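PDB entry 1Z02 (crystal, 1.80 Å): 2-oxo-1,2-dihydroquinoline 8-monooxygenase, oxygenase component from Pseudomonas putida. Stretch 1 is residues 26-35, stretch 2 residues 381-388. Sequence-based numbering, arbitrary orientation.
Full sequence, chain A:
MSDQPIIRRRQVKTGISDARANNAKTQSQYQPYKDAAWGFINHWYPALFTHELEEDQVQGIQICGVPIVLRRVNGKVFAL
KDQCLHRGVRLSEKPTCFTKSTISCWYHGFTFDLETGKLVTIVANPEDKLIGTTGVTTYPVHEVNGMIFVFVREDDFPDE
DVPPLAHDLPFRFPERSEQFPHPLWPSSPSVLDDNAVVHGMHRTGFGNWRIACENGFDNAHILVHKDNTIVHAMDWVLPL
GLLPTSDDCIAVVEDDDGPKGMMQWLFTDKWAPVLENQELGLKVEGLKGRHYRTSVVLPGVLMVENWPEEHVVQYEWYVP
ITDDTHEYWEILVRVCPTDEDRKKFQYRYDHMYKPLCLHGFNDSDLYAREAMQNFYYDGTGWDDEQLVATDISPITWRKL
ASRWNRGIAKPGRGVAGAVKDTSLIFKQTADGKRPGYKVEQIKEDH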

ATOM      1  N   THR A  26     -25.455 -26.548  -2.453  1.00 15.58           N
ATOM      2  CA  THR A  26     -24.824 -26.125  -3.693  1.00 13.87           C
ATOM      3  C   THR A  26     -23.428 -25.552  -3.491  1.00 11.72           C
ATOM      4  O   THR A  26     -22.513 -25.873  -4.248  1.00 13.26           O
ATOM      5  N   GLN A  27     -23.259 -24.710  -2.475  1.00 10.99           N
ATOM      6  CA  GLN A  27     -21.954 -24.106  -2.214  1.00 13.25           C
ATOM      7  C   GLN A  27     -20.907 -25.146  -1.836  1.00 14.40           C
ATOM      8  O   GLN A  27     -19.720 -24.991  -2.150  1.00 14.94           O
ATOM      9  N   SER A  28     -21.346 -26.211  -1.175  1.00 15.51           N
ATOM     10  CA  SER A  28     -20.426 -27.263  -0.753  1.00 16.73           C
ATOM     11  C   SER A  28     -19.879 -28.002  -1.962  1.00 17.65           C
ATOM     12  O   SER A  28     -18.864 -28.692  -1.867  1.00 17.78           O
ATOM     13  N   GLN A  29     -20.553 -27.851  -3.100  1.00 17.08           N
ATOM     14  CA  GLN A  29     -20.130 -28.518  -4.323  1.00 16.40           C
ATOM     15  C   GLN A  29     -19.059 -27.759  -5.100  1.00 14.72           C
ATOM     16  O   GLN A  29     -18.605 -28.218  -6.153  1.00 13.35           O
ATOM     17  N   TYR A  30     -18.667 -26.591  -4.598  1.00 13.31           N
ATOM     18  CA  TYR A  30     -17.603 -25.834  -5.245  1.00 12.48           C
ATOM     19  C   TYR A  30     -16.653 -25.179  -4.253  1.00 12.19           C
ATOM     20  O   TYR A  30     -16.222 -24.040  -4.438  1.00  9.73           O
ATOM     21  N   GLN A  31     -16.319 -25.928  -3.203  1.00 11.16           N
ATOM     22  CA  GLN A  31     -15.391 -25.467  -2.179  1.00  9.59           C
ATOM     23  C   GLN A  31     -13.987 -25.319  -2.774  1.00  8.24           C
ATOM     24  O   GLN A  31     -13.288 -24.356  -2.472  1.00  7.10           O
ATOM     25  N   PRO A  32     -13.552 -26.270  -3.625  1.00  8.34           N
ATOM     26  CA  PRO A  32     -12.217 -26.165  -4.223  1.00  8.88           C
ATOM     27  C   PRO A  32     -12.042 -24.869  -5.032  1.00 11.72           C
ATOM     28  O   PRO A  32     -10.949 -24.293  -5.078  1.00 12.38           O
ATOM     29  N   TYR A  33     -13.126 -24.422  -5.665  1.00 10.51           N
ATOM     30  CA  TYR A  33     -13.127 -23.195  -6.462  1.00 10.07           C
ATOM     31  C   TYR A  33     -13.016 -21.981  -5.536  1.00  8.87           C
ATOM     32  O   TYR A  33     -12.375 -20.990  -5.873  1.00  9.33           O
ATOM     33  N   LYS A  34     -13.654 -22.057  -4.371  1.00  9.18           N
ATOM     34  CA  LYS A  34     -13.585 -20.969  -3.403  1.00  9.52           C
ATOM     35  C   LYS A  34     -12.161 -20.871  -2.872  1.00 10.77           C
ATOM     36  O   LYS A  34     -11.704 -19.797  -2.459  1.00 11.38           O
ATOM     37  N   ASP A  35     -11.477 -22.011  -2.867  1.00 10.04           N
ATOM     38  CA  ASP A  35     -10.100 -22.105  -2.390  1.00 12.17           C
ATOM     39  C   ASP A  35      -9.059 -21.759  -3.447  1.00 10.85           C
ATOM     40  O   ASP A  35      -7.885 -21.602  -3.124  1.00 12.07           O
ATOM     41  N   GLY A 381     -18.145 -12.349  -0.234  1.00  8.06           N
ATOM     42  CA  GLY A 381     -18.926 -12.677  -1.418  1.00  9.63           C
ATOM     43  C   GLY A 381     -19.136 -14.140  -1.756  1.00 11.10           C
ATOM     44  O   GLY A 381     -20.221 -14.527  -2.207  1.00 10.01           O
ATOM     45  N   TRP A 382     -18.112 -14.961  -1.556  1.00  9.00           N
ATOM     46  CA  TRP A 382     -18.217 -16.383  -1.861  1.00  8.88           C
ATOM     47  C   TRP A 382     -19.263 -17.110  -1.007  1.00  9.22           C
ATOM     48  O   TRP A 382     -19.719 -18.211  -1.350  1.00 10.16           O
ATOM     49  N   ASP A 383     -19.661 -16.483   0.093  1.00  8.02           N
ATOM     50  CA  ASP A 383     -20.660 -17.069   0.975  1.00 10.02           C
ATOM     51  C   ASP A 383     -21.965 -16.292   0.951  1.00 10.80           C
ATOM     52  O   ASP A 383     -23.039 -16.891   0.932  1.00 11.77           O
ATOM     53  N   ASP A 384     -21.864 -14.962   0.959  1.00 10.08           N
ATOM     54  CA  ASP A 384     -23.042 -14.088   1.005  1.00  9.65           C
ATOM     55  C   ASP A 384     -23.675 -13.638  -0.311  1.00 10.10           C
ATOM     56  O   ASP A 384     -24.737 -13.006  -0.306  1.00 10.35           O
ATOM     57  N   GLU A 385     -23.035 -13.931  -1.436  1.00  9.38           N
ATOM     58  CA  GLU A 385     -23.617 -13.555  -2.718  1.00  9.73           C
ATOM     59  C   GLU A 385     -24.993 -14.235  -2.785  1.00 11.23           C
ATOM     60  O   GLU A 385     -25.183 -15.325  -2.231  1.00 10.55           O
ATOM     61  N   GLN A 386     -25.965 -13.597  -3.431  1.00 10.51           N
ATOM     62  CA  GLN A 386     -27.288 -14.213  -3.553  1.00 10.40           C
ATOM     63  C   GLN A 386     -27.582 -14.462  -5.022  1.00  9.15           C
ATOM     64  O   GLN A 386     -28.158 -13.622  -5.706  1.00  8.66           O
ATOM     65  N   LEU A 387     -27.159 -15.629  -5.500  1.00  9.01           N
ATOM     66  CA  LEU A 387     -27.341 -16.007  -6.896  1.00  9.24           C
ATOM     67  C   LEU A 387     -28.780 -16.390  -7.204  1.00  9.34           C
ATOM     68  O   LEU A 387     -29.547 -16.745  -6.306  1.00 10.08           O
ATOM     69  N   VAL A 388     -29.138 -16.326  -8.485  1.00  9.77           N
ATOM     70  CA  VAL A 388     -30.495 -16.643  -8.912  1.00 10.73           C
ATOM     71  C   VAL A 388     -30.532 -17.662 -10.045  1.00 11.56           C
ATOM     72  O   VAL A 388     -29.506 -18.230 -10.416  1.00 10.93           O
TER

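The two stretches, far apart in sequence, meet in a small, mixed contact of 335 Å², a lysine-centred polar cluster at the end of a helix, with an aromatic pair and a single bridging water nearby.

Lys34 is the centre of the contact. Its CA-to-CB bond runs sideways to stretch 2, but the side chain, m at chi1 and extended through t, t and t, carries its ammonium group to the last turn of the helix that ends at Asp384. There Lys34 NZ donates two hydrogen bonds, to Asp383 OD2 at 2.9 Å, part of a salt bridge, and to the backbone carbonyl Trp382 O at 3.1 Å. Asp383 starts out pointing away from stretch 1, and its m rotamer brings the carboxylate back within reach. The aliphatic part of the lysine passes Trp382 CB, with Lys34 CD 4.3 Å from Trp382 CB.

Trp382 loses more surface to the contact than any other residue, 99 Å². Its side chain (chi1 m, chi2 112°) sets the six-membered ring beside the ring of Tyr33, whose chi1 is t. The centroids are 5.9 Å apart and the planes are inclined at 73°, an oblique arrangement in which Tyr33 CE1 approaches Trp382 CZ3 to 3.8 Å. Trp382 CZ3 lies at the edge of the tyrosine ring, near its plane.

Tyr30 occupies the N-cap position before the short helix that carries Tyr33 and Lys34, and Tyr30 O accepts a backbone hydrogen bond from Lys34 N at 3.2 Å. Its side chain points toward stretch 2 with chi1 p. Tyr30 OH remains 3.9 Å from Glu385 OE2, and a water bridges that gap: the water oxygen is 2.8 Å from Tyr30 OH, and it lies within donating distance of Glu385 OE2 at 2.5 Å and of Trp382 O at 2.8 Å. The carbonyl of Trp382 thus faces both the lysine and the water. Glu385, the first residue to leave helical geometry, reaches this site through a p, t side chain. Leu387, with rotamer m, t, points toward stretch 1 and makes only a loose contact, Leu387 CD1 lying 4.4 Å from Tyr30 OH.

Gln27 (m, t) also points toward stretch 2, and its side chain ends near the Trp382 and Asp383 carbonyls; the orientation of its amide is uncertain.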

ATOM      1  CB  THR A  26     -25.697 -25.086  -4.402  1.00 13.84           C
ATOM      2  OG1 THR A  26     -26.946 -25.693  -4.758  1.00 13.62           O
ATOM      3  CG2 THR A  26     -25.004 -24.550  -5.658  1.00 12.92           C
ATOM      4  CB  GLN A  27     -22.051 -23.058  -1.102  1.00 11.26           C
ATOM      5  CG  GLN A  27     -23.073 -21.970  -1.382  1.00 12.17           C
ATOM      6  CD  GLN A  27     -22.900 -20.745  -0.508  1.00 10.41           C
ATOM      7  OE1 GLN A  27     -23.820 -19.933  -0.381  1.00 13.06           O
ATOM      8  NE2 GLN A  27     -21.717 -20.590   0.086  1.00  8.93           N
ATOM      9  CB  SER A  28     -21.123 -28.259   0.183  1.00 18.04           C
ATOM     10  OG  SER A  28     -22.056 -29.066  -0.522  1.00 18.64           O
ATOM     11  CB  GLN A  29     -21.345 -28.798  -5.214  1.00 18.44           C
ATOM     12  CG  GLN A  29     -22.236 -29.927  -4.669  1.00 20.91           C
ATOM     13  CD  GLN A  29     -23.516 -30.119  -5.461  1.00 24.99           C
ATOM     14  OE1 GLN A  29     -24.440 -29.314  -5.371  1.00 27.33           O
ATOM     15  NE2 GLN A  29     -23.573 -31.187  -6.248  1.00 28.15           N
ATOM     16  CB  TYR A  30     -18.153 -24.812  -6.255  1.00 10.84           C
ATOM     17  CG  TYR A  30     -19.225 -23.850  -5.788  1.00  9.78           C
ATOM     18  CD1 TYR A  30     -18.927 -22.779  -4.949  1.00  9.80           C
ATOM     19  CD2 TYR A  30     -20.529 -23.965  -6.264  1.00  8.63           C
ATOM     20  CE1 TYR A  30     -19.900 -21.842  -4.605  1.00  7.58           C
ATOM     21  CE2 TYR A  30     -21.509 -23.037  -5.928  1.00  8.97           C
ATOM     22  CZ  TYR A  30     -21.190 -21.976  -5.102  1.00  8.24           C
ATOM     23  OH  TYR A  30     -22.166 -21.050  -4.814  1.00  9.19           O
ATOM     24  CB  GLN A  31     -15.350 -26.446  -0.998  1.00  9.09           C
ATOM     25  CG  GLN A  31     -14.491 -25.964   0.185  1.00 10.08           C
ATOM     26  CD  GLN A  31     -14.942 -24.620   0.739  1.00 12.40           C
ATOM     27  OE1 GLN A  31     -16.107 -24.447   1.095  1.00 14.80           O
ATOM     28  NE2 GLN A  31     -14.020 -23.663   0.820  1.00 11.76           N
ATOM     29  CB  PRO A  32     -12.135 -27.409  -5.105  1.00 11.85           C
ATOM     30  CG  PRO A  32     -12.947 -28.403  -4.340  1.00  8.28           C
ATOM     31  CD  PRO A  32     -14.155 -27.579  -3.939  1.00  9.69           C
ATOM     32  CB  TYR A  33     -14.414 -23.120  -7.294  1.00  8.63           C
ATOM     33  CG  TYR A  33     -14.495 -21.964  -8.277  1.00  9.05           C
ATOM     34  CD1 TYR A  33     -14.989 -20.722  -7.888  1.00  8.94           C
ATOM     35  CD2 TYR A  33     -14.114 -22.128  -9.610  1.00 10.25           C
ATOM     36  CE1 TYR A  33     -15.112 -19.671  -8.806  1.00 10.79           C
ATOM     37  CE2 TYR A  33     -14.229 -21.082 -10.537  1.00  9.92           C
ATOM     38  CZ  TYR A  33     -14.732 -19.860 -10.128  1.00  9.31           C
ATOM     39  OH  TYR A  33     -14.890 -18.838 -11.040  1.00  9.05           O
ATOM     40  CB  LYS A  34     -14.520 -21.228  -2.227  1.00 11.42           C
ATOM     41  CG  LYS A  34     -16.000 -21.207  -2.533  1.00 10.40           C
ATOM     42  CD  LYS A  34     -16.772 -21.272  -1.223  1.00 11.46           C
ATOM     43  CE  LYS A  34     -18.271 -21.134  -1.424  1.00  8.71           C
ATOM     44  NZ  LYS A  34     -18.957 -20.941  -0.104  1.00 11.86           N
ATOM     45  CB  ASP A  35      -9.816 -23.523  -1.897  1.00 12.92           C
ATOM     46  CG  ASP A  35     -10.657 -23.907  -0.699  1.00 14.97           C
ATOM     47  OD1 ASP A  35     -10.730 -25.120  -0.406  1.00 17.60           O
ATOM     48  OD2 ASP A  35     -11.235 -23.006  -0.047  1.00 14.27           O
ATOM     49  CB  TRP A 382     -16.836 -17.037  -1.719  1.00  8.16           C
ATOM     50  CG  TRP A 382     -15.842 -16.455  -2.679  1.00  9.70           C
ATOM     51  CD1 TRP A 382     -14.753 -15.685  -2.375  1.00 13.10           C
ATOM     52  CD2 TRP A 382     -15.865 -16.568  -4.109  1.00 11.04           C
ATOM     53  NE1 TRP A 382     -14.094 -15.318  -3.526  1.00 11.78           N
ATOM     54  CE2 TRP A 382     -14.752 -15.851  -4.604  1.00 12.89           C
ATOM     55  CE3 TRP A 382     -16.712 -17.217  -5.019  1.00 10.41           C
ATOM     56  CZ2 TRP A 382     -14.472 -15.752  -5.970  1.00 12.57           C
ATOM     57  CZ3 TRP A 382     -16.432 -17.116  -6.381  1.00 12.28           C
ATOM     58  CH2 TRP A 382     -15.316 -16.394  -6.841  1.00 13.13           C
ATOM     59  CB  ASP A 383     -20.185 -17.092   2.429  1.00 11.77           C
ATOM     60  CG  ASP A 383     -19.055 -18.055   2.674  1.00 13.80           C
ATOM     61  OD1 ASP A 383     -18.563 -18.066   3.814  1.00 13.56           O
ATOM     62  OD2 ASP A 383     -18.653 -18.793   1.755  1.00 13.66           O
ATOM     63  CB  ASP A 384     -22.731 -12.852   1.852  1.00 10.09           C
ATOM     64  CG  ASP A 384     -22.485 -13.193   3.312  1.00 11.86           C
ATOM     65  OD1 ASP A 384     -22.156 -12.277   4.099  1.00 14.08           O
ATOM     66  OD2 ASP A 384     -22.620 -14.382   3.672  1.00 13.67           O
ATOM     67  CB  GLU A 385     -22.727 -14.056  -3.857  1.00 11.30           C
ATOM     68  CG  GLU A 385     -22.679 -15.576  -3.970  1.00  9.01           C
ATOM     69  CD  GLU A 385     -21.675 -16.064  -4.999  1.00 10.79           C
ATOM     70  OE1 GLU A 385     -21.263 -15.264  -5.879  1.00  8.43           O
ATOM     71  OE2 GLU A 385     -21.302 -17.260  -4.927  1.00  8.70           O
ATOM     72  CB  GLN A 386     -28.357 -13.322  -2.910  1.00 11.04           C
ATOM     73  CG  GLN A 386     -28.115 -13.154  -1.413  1.00 12.57           C
ATOM     74  CD  GLN A 386     -29.291 -12.570  -0.663  1.00 14.26           C
ATOM     75  OE1 GLN A 386     -30.391 -13.113  -0.683  1.00 14.63           O
ATOM     76  NE2 GLN A 386     -29.056 -11.466   0.022  1.00 14.40           N
ATOM     77  CB  LEU A 387     -26.393 -17.158  -7.251  1.00  8.88           C
ATOM     78  CG  LEU A 387     -24.915 -16.891  -6.916  1.00 10.05           C
ATOM     79  CD1 LEU A 387     -24.049 -18.074  -7.372  1.00 11.65           C
ATOM     80  CD2 LEU A 387     -24.464 -15.594  -7.567  1.00 11.94           C
ATOM     81  CB  VAL A 388     -31.230 -15.369  -9.352  1.00  9.55           C
ATOM     82  CG1 VAL A 388     -31.476 -14.470  -8.151  1.00  8.47           C
ATOM     83  CG2 VAL A 388     -30.398 -14.630 -10.383  1.00 11.19           C
TER
HETATM   84  O   HOH W   1     -21.737 -18.910  -3.107  1.00  8.53           O